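Local structure of iron uptake protein A2 (Synechocystis sp., 2VOZ) at residues 34-39 / 79-84; 101-106 / 266-271. The protein binds ferric iron in the periplasm and probably delivers it, as the substrate-binding subunit, to an ABC transporter that imports Fe(3+). One frame throughout, in Å; residues are numbered along the deposited sequence.

Interaction 1: residues 34-39 / 79-84; sequences RTINLY and PGDILF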
ATOM      1  N   ARG B  34      -0.267  -0.983  27.131  1.00 26.10           N
ATOM      2  CA  ARG B  34       0.850  -0.050  27.236  1.00 24.34           C
ATOM      3  C   ARG B  34       0.757   0.837  26.028  1.00 22.14           C
ATOM      4  O   ARG B  34       0.368   0.398  24.940  1.00 21.57           O
ATOM      5  CB  ARG B  34       2.188  -0.773  27.188  1.00 25.00           C
ATOM      6  CG  ARG B  34       2.300  -1.875  28.210  1.00 28.28           C
ATOM      7  CD  ARG B  34       3.726  -2.119  28.646  1.00 31.91           C
ATOM      8  NE  ARG B  34       4.131  -1.119  29.632  1.00 36.74           N
ATOM      9  CZ  ARG B  34       5.041  -1.302  30.588  1.00 36.10           C
ATOM     10  NH1 ARG B  34       5.657  -2.480  30.737  1.00 37.16           N
ATOM     11  NH2 ARG B  34       5.319  -0.295  31.404  1.00 35.48           N
ATOM     12  N   THR B  35       1.127   2.090  26.206  1.00 20.29           N
ATOM     13  CA  THR B  35       1.043   3.015  25.112  0.60 18.93           C
ATOM     14  C   THR B  35       2.278   3.898  25.073  1.00 17.71           C
ATOM     15  O   THR B  35       2.830   4.285  26.116  1.00 16.50           O
ATOM     16  CB  THR B  35      -0.255   3.858  25.162  0.60 20.18           C
ATOM     17  OG1 THR B  35      -0.341   4.692  24.001  0.60 21.13           O
ATOM     18  CG2 THR B  35      -0.328   4.713  26.419  0.60 19.65           C
ATOM     19  N   ILE B  36       2.725   4.159  23.852  1.00 15.66           N
ATOM     20  CA  ILE B  36       3.795   5.147  23.641  1.00 13.97           C
ATOM     21  C   ILE B  36       3.553   5.906  22.348  1.00 13.18           C
ATOM     22  O   ILE B  36       2.841   5.443  21.448  1.00 12.70           O
ATOM     23  CB  ILE B  36       5.185   4.497  23.532  1.00 13.84           C
ATOM     24  CG1 ILE B  36       5.211   3.480  22.385  1.00 14.10           C
ATOM     25  CG2 ILE B  36       5.625   3.877  24.869  1.00 13.78           C
ATOM     26  CD1 ILE B  36       6.632   3.214  21.885  1.00 14.92           C
ATOM     27  N   ASN B  37       4.196   7.066  22.244  1.00 12.73           N
ATOM     28  CA  ASN B  37       4.210   7.837  21.010  1.00 12.25           C
ATOM     29  C   ASN B  37       5.595   7.661  20.411  1.00 12.47           C
ATOM     30  O   ASN B  37       6.591   8.180  20.937  1.00 13.04           O
ATOM     31  CB  ASN B  37       3.940   9.315  21.311  1.00 12.17           C
ATOM     32  CG  ASN B  37       2.613   9.504  22.023  1.00 13.52           C
ATOM     33  OD1 ASN B  37       1.605   8.925  21.609  1.00 16.58           O
ATOM     34  ND2 ASN B  37       2.621  10.241  23.125  1.00 16.67           N
ATOM     35  N   LEU B  38       5.637   6.898  19.326  1.00 12.37           N
ATOM     36  CA  LEU B  38       6.877   6.589  18.647  1.00 11.59           C
ATOM     37  C   LEU B  38       7.044   7.476  17.436  1.00 11.86           C
ATOM     38  O   LEU B  38       6.222   7.432  16.528  1.00 12.83           O
ATOM     39  CB  LEU B  38       6.860   5.112  18.218  1.00 11.28           C
ATOM     40  CG  LEU B  38       8.059   4.642  17.381  1.00 10.61           C
ATOM     41  CD1 LEU B  38       9.361   4.818  18.176  1.00 10.36           C
ATOM     42  CD2 LEU B  38       7.859   3.165  17.000  1.00 11.82           C
ATOM     43  N   TYR B  39       8.091   8.287  17.429  1.00 10.97           N
ATOM     44  CA  TYR B  39       8.442   9.089  16.268  1.00 11.50           C
ATOM     45  C   TYR B  39       9.537   8.284  15.582  1.00 11.18           C
ATOM     46  O   TYR B  39      10.574   8.041  16.186  1.00 10.51           O
ATOM     47  CB  TYR B  39       9.043  10.435  16.699  1.00 11.51           C
ATOM     48  CG  TYR B  39       8.060  11.465  17.258  1.00 11.94           C
ATOM     49  CD1 TYR B  39       6.987  11.085  18.045  1.00 15.94           C
ATOM     50  CD2 TYR B  39       8.264  12.829  17.045  1.00 13.65           C
ATOM     51  CE1 TYR B  39       6.097  12.054  18.596  1.00 15.43           C
ATOM     52  CE2 TYR B  39       7.400  13.802  17.592  1.00 14.27           C
ATOM     53  CZ  TYR B  39       6.323  13.393  18.352  1.00 16.11           C
ATOM     54  OH  TYR B  39       5.486  14.320  18.927  1.00 14.96           O
ATOM     55  N   PRO B  79       4.929  15.404  23.315  1.00 13.91           N
ATOM     56  CA  PRO B  79       4.421  14.124  23.786  1.00 13.87           C
ATOM     57  C   PRO B  79       5.232  12.934  23.258  1.00 13.29           C
ATOM     58  O   PRO B  79       4.838  11.802  23.482  1.00 12.47           O
ATOM     59  CB  PRO B  79       3.009  14.079  23.199  1.00 14.88           C
ATOM     60  CG  PRO B  79       3.088  14.818  21.946  1.00 15.96           C
ATOM     61  CD  PRO B  79       4.171  15.894  22.148  1.00 14.55           C
ATOM     62  N   GLY B  80       6.332  13.190  22.544  1.00 13.15           N
ATOM     63  CA  GLY B  80       7.110  12.068  21.997  1.00 12.18           C
ATOM     64  C   GLY B  80       7.669  11.261  23.138  1.00 11.67           C
ATOM     65  O   GLY B  80       8.161  11.832  24.119  1.00 11.48           O
ATOM     66  N   ASP B  81       7.585   9.929  23.024  1.00 10.45           N
ATOM     67  CA  ASP B  81       8.211   9.035  23.985  1.00 10.68           C
ATOM     68  C   ASP B  81       9.576   8.554  23.496  1.00 10.61           C
ATOM     69  O   ASP B  81      10.545   8.540  24.246  1.00  9.78           O
ATOM     70  CB  ASP B  81       7.303   7.838  24.256  1.00 10.55           C
ATOM     71  CG  ASP B  81       6.096   8.228  25.112  1.00 12.83           C
ATOM     72  OD1 ASP B  81       6.359   8.795  26.189  1.00 16.66           O
ATOM     73  OD2 ASP B  81       4.920   7.993  24.711  1.00 15.64           O
ATOM     74  N   ILE B  82       9.610   8.139  22.236  1.00 10.61           N
ATOM     75  CA  ILE B  82      10.812   7.555  21.659  1.00 10.53           C
ATOM     76  C   ILE B  82      11.045   8.189  20.297  1.00 10.20           C
ATOM     77  O   ILE B  82      10.099   8.380  19.521  1.00 10.75           O
ATOM     78  CB  ILE B  82      10.627   6.028  21.377  1.00 10.79           C
ATOM     79  CG1 ILE B  82      10.311   5.196  22.626  1.00 13.73           C
ATOM     80  CG2 ILE B  82      11.855   5.447  20.611  1.00  8.08           C
ATOM     81  CD1 ILE B  82      11.469   4.904  23.471  1.00 16.64           C
ATOM     82  N   LEU B  83      12.308   8.496  19.995  1.00  9.91           N
ATOM     83  CA  LEU B  83      12.696   8.777  18.622  1.00  9.03           C
ATOM     84  C   LEU B  83      13.555   7.618  18.156  1.00  9.49           C
ATOM     85  O   LEU B  83      14.570   7.269  18.780  1.00  9.60           O
ATOM     86  CB  LEU B  83      13.497  10.073  18.529  1.00  8.88           C
ATOM     87  CG  LEU B  83      14.123  10.431  17.187  1.00  9.61           C
ATOM     88  CD1 LEU B  83      13.009  10.705  16.130  1.00  8.59           C
ATOM     89  CD2 LEU B  83      15.024  11.674  17.369  1.00 11.21           C
ATOM     90  N   PHE B  84      13.105   7.039  17.071  1.00  9.37           N
ATOM     91  CA  PHE B  84      13.827   5.967  16.404  1.00  9.50           C
ATOM     92  C   PHE B  84      14.310   6.510  15.073  1.00  9.92           C
ATOM     93  O   PHE B  84      13.510   7.030  14.264  1.00  8.92           O
ATOM     94  CB  PHE B  84      12.920   4.760  16.146  1.00  9.19           C
ATOM     95  CG  PHE B  84      13.687   3.590  15.615  1.00  9.44           C
ATOM     96  CD1 PHE B  84      14.141   3.581  14.283  1.00 11.20           C
ATOM     97  CD2 PHE B  84      14.055   2.573  16.462  1.00 10.46           C
ATOM     98  CE1 PHE B  84      14.935   2.519  13.819  1.00 10.01           C
ATOM     99  CE2 PHE B  84      14.856   1.496  16.012  1.00  9.64           C
ATOM    100  CZ  PHE B  84      15.274   1.467  14.704  1.00 12.20           C
TER

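Interaction 2: residues 101-106 / 266-271; sequences QPVRSG and AGVLKN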
ATOM      1  N   GLN B 101      16.768  11.780  26.956  1.00 12.20           N
ATOM      2  CA  GLN B 101      17.180  11.591  28.350  1.00 12.83           C
ATOM      3  C   GLN B 101      17.916  10.269  28.495  1.00 13.01           C
ATOM      4  O   GLN B 101      17.575   9.283  27.839  1.00 11.55           O
ATOM      5  CB  GLN B 101      15.995  11.610  29.304  1.00 12.96           C
ATOM      6  CG  GLN B 101      14.885  10.593  29.053  1.00 12.11           C
ATOM      7  CD  GLN B 101      13.792  10.662  30.091  1.00 14.87           C
ATOM      8  OE1 GLN B 101      14.040  10.448  31.297  1.00 16.80           O
ATOM      9  NE2 GLN B 101      12.573  10.927  29.642  1.00 12.10           N
ATOM     10  N   PRO B 102      18.865  10.225  29.423  1.00 13.00           N
ATOM     11  CA  PRO B 102      19.519   8.935  29.662  1.00 13.68           C
ATOM     12  C   PRO B 102      18.607   7.952  30.374  1.00 14.42           C
ATOM     13  O   PRO B 102      17.781   8.328  31.219  1.00 14.90           O
ATOM     14  CB  PRO B 102      20.727   9.295  30.533  1.00 13.92           C
ATOM     15  CG  PRO B 102      20.303  10.576  31.264  1.00 14.42           C
ATOM     16  CD  PRO B 102      19.388  11.310  30.279  1.00 13.62           C
ATOM     17  N   VAL B 103      18.687   6.704  29.964  1.00 13.76           N
ATOM     18  CA  VAL B 103      17.977   5.664  30.701  1.00 16.18           C
ATOM     19  C   VAL B 103      18.961   4.596  31.140  1.00 16.20           C
ATOM     20  O   VAL B 103      20.000   4.377  30.490  1.00 15.57           O
ATOM     21  CB  VAL B 103      16.795   5.064  29.916  1.00 16.57           C
ATOM     22  CG1 VAL B 103      15.736   6.151  29.571  1.00 18.88           C
ATOM     23  CG2 VAL B 103      17.275   4.375  28.700  1.00 19.61           C
ATOM     24  N   ARG B 104      18.621   3.953  32.253  1.00 16.24           N
ATOM     25  CA  ARG B 104      19.445   2.910  32.826  1.00 17.27           C
ATOM     26  C   ARG B 104      18.579   1.669  32.881  1.00 17.24           C
ATOM     27  O   ARG B 104      17.619   1.585  33.652  1.00 19.21           O
ATOM     28  CB  ARG B 104      19.922   3.348  34.224  1.00 17.55           C
ATOM     29  N   SER B 105      18.904   0.705  32.036  1.00 17.30           N
ATOM     30  CA  SER B 105      18.149  -0.518  31.946  1.00 17.12           C
ATOM     31  C   SER B 105      19.113  -1.662  31.965  1.00 17.82           C
ATOM     32  O   SER B 105      19.965  -1.793  31.065  1.00 16.53           O
ATOM     33  CB  SER B 105      17.357  -0.573  30.635  1.00 16.54           C
ATOM     34  OG  SER B 105      16.942  -1.909  30.410  1.00 16.11           O
ATOM     35  N   GLY B 106      18.961  -2.510  32.980  1.00 18.20           N
ATOM     36  CA  GLY B 106      19.690  -3.764  33.030  1.00 19.01           C
ATOM     37  C   GLY B 106      19.595  -4.605  31.775  1.00 17.95           C
ATOM     38  O   GLY B 106      20.621  -5.026  31.278  1.00 17.66           O
ATOM     39  N   ALA B 266      17.394   3.998  18.822  1.00  8.55           N
ATOM     40  CA  ALA B 266      16.383   4.872  19.445  1.00  6.88           C
ATOM     41  C   ALA B 266      16.785   5.227  20.862  1.00  9.07           C
ATOM     42  O   ALA B 266      17.603   4.530  21.478  1.00  8.71           O
ATOM     43  CB  ALA B 266      15.055   4.159  19.463  1.00  7.24           C
ATOM     44  N   GLY B 267      16.173   6.286  21.369  1.00 10.27           N
ATOM     45  CA  GLY B 267      16.380   6.701  22.768  1.00  9.44           C
ATOM     46  C   GLY B 267      15.055   7.217  23.266  1.00 10.12           C
ATOM     47  O   GLY B 267      14.135   7.513  22.480  1.00  9.72           O
ATOM     48  N   VAL B 268      14.947   7.334  24.578  1.00  9.23           N
ATOM     49  CA  VAL B 268      13.758   7.936  25.186  1.00  9.83           C
ATOM     50  C   VAL B 268      13.905   9.462  25.161  1.00  9.76           C
ATOM     51  O   VAL B 268      14.958  10.008  25.543  1.00 10.75           O
ATOM     52  CB  VAL B 268      13.642   7.441  26.658  1.00 10.42           C
ATOM     53  CG1 VAL B 268      12.437   8.091  27.323  1.00  9.57           C
ATOM     54  CG2 VAL B 268      13.535   5.911  26.661  1.00 11.37           C
ATOM     55  N   LEU B 269      12.843  10.139  24.726  1.00  9.96           N
ATOM     56  CA  LEU B 269      12.822  11.594  24.641  1.00  9.93           C
ATOM     57  C   LEU B 269      12.746  12.234  26.024  1.00 11.26           C
ATOM     58  O   LEU B 269      12.091  11.707  26.935  1.00 10.11           O
ATOM     59  CB  LEU B 269      11.697  12.066  23.734  1.00  9.77           C
ATOM     60  CG  LEU B 269      11.974  11.630  22.292  1.00  8.22           C
ATOM     61  CD1 LEU B 269      10.709  11.810  21.430  1.00  9.02           C
ATOM     62  CD2 LEU B 269      13.125  12.406  21.696  1.00 13.88           C
ATOM     63  N   LYS B 270      13.432  13.368  26.155  1.00 13.08           N
ATOM     64  CA  LYS B 270      13.555  14.095  27.414  1.00 15.36           C
ATOM     65  C   LYS B 270      12.270  14.240  28.179  1.00 16.50           C
ATOM     66  O   LYS B 270      12.226  14.060  29.391  1.00 19.18           O
ATOM     67  CB  LYS B 270      14.084  15.484  27.141  1.00 15.54           C
ATOM     68  CG  LYS B 270      14.541  16.241  28.379  1.00 20.14           C
ATOM     69  CD  LYS B 270      15.487  17.362  27.979  1.00 24.05           C
ATOM     70  CE  LYS B 270      16.898  16.828  27.691  1.00 26.26           C
ATOM     71  NZ  LYS B 270      17.856  17.944  27.368  1.00 30.93           N
ATOM     72  N   ASN B 271      11.198  14.633  27.553  1.00 16.44           N
ATOM     73  CA  ASN B 271      10.098  14.797  28.521  1.00 17.79           C
ATOM     74  C   ASN B 271       9.009  13.775  28.264  1.00 16.40           C
ATOM     75  O   ASN B 271       7.811  14.070  28.352  1.00 16.40           O
ATOM     76  CB  ASN B 271       9.635  16.266  28.586  1.00 18.04           C
ATOM     77  CG  ASN B 271      10.603  17.169  29.413  1.00 20.42           C
ATOM     78  OD1 ASN B 271      11.232  16.739  30.394  1.00 24.63           O
ATOM     79  ND2 ASN B 271      10.705  18.414  29.010  1.00 25.68           N
TER
HETATM   80  O   HOH W   1      17.249   7.206  26.134  1.00 10.68           O

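Interaction 1: residues 34-39 / 79-84
Asn37 and Asp81 meet where strands 35-39 and 82-84 begin to pair in parallel, their amide and carboxylate planes turned 13° from each other. The carboxylate accepts from the backbone: Asp81 OD2 receives Asn37 N at 2.7 Å through its anti lone pair, and Asn274 ND2 holds the same oxygen. The amide donates instead, Asn37 ND2 giving a hydrogen bond of 2.7 Å to Pro79 O, which lies close to the amide plane. Asn37 CG sits anti to its own carbonyl carbon (chi1 -58°), on the backbone-N side, from where the amide reaches Pro79. Asn37 O is gripped twice, by Asp81 N and Ile82 N, before regular pairing follows through Tyr39 N to Ile82 O and Phe84 N to Tyr39 O. Leu38 and Ile82 share one face of the sheet, where Leu38 CD1 rests 3.5 Å from Ile82 CG2. On the other face the Tyr39 ring lies beside the Pro79-Gly80 turn that leads into strand 82-84, CE1 3.5 Å from Gly80 CA, while its OH bonds to Glu74. Side-chain bonds thus carry the hydrogen bonding back past Ile82, the first residue of its strand, and the buried carboxylate is probably stabilised by its two N-H donors.

Interaction 2: residues 101-106 / 266-271
The C-terminal end of strand 261-268, where it runs out of the sheet into a loop, meets the connection between helices 88-96 and 106-111 through Gln101 and Val268. The backbone starts the contact: Gln101 N donates to Val268 O at 2.9 Å. A water completes the pairing, giving a hydrogen to Gln101 O at 2.7 Å and accepting one from Val268 N at 2.8 Å. The Gln101 side chain then runs on to the next carbonyl, with CG placed between its backbone N and carbonyl carbon (chi1 57°). From there NE2 makes a nearly straight bond of 2.9 Å to Leu269 O, which lies in the amide plane, though the donor stands 33° off the carbonyl plane of Leu269. The other end of the amide, OE1, accepts from Arg275 NE of helix 275-285. Beside these polar bonds, Val103 CG1 packs on Val268 CG2 at 3.7 Å, the two side chains crossing at about a right angle. An alanine at Gln101 would probably leave Leu269 O without this donor and Arg275 without its amide acceptor, while the backbone bond to Val268 could remain. One glutamine amide thus ties the loop both to the strand's exit and to helix 275-285.

The centres of interactions 1 and 2 lie about 11 Å apart on the same side of the chain's centre, and along the sequence the first closes before the second opens. Strand 82-86 joins them: it runs parallel to strand 35-40 in interaction 1 and antiparallel to strand 261-268, which carries interaction 2. Leu269 N approaches Asp81 O to 2.8 Å, a probable hydrogen bond, and Gly267 N probably bonds to Leu83 O in the same way. A strand from late in the chain is thereby stitched beside the N-terminal ones. Interaction 1 lies nearer the iron ligands His43 and Tyr44, whereas interaction 2 is away from the annotated sites and fastens a loop to the sheet.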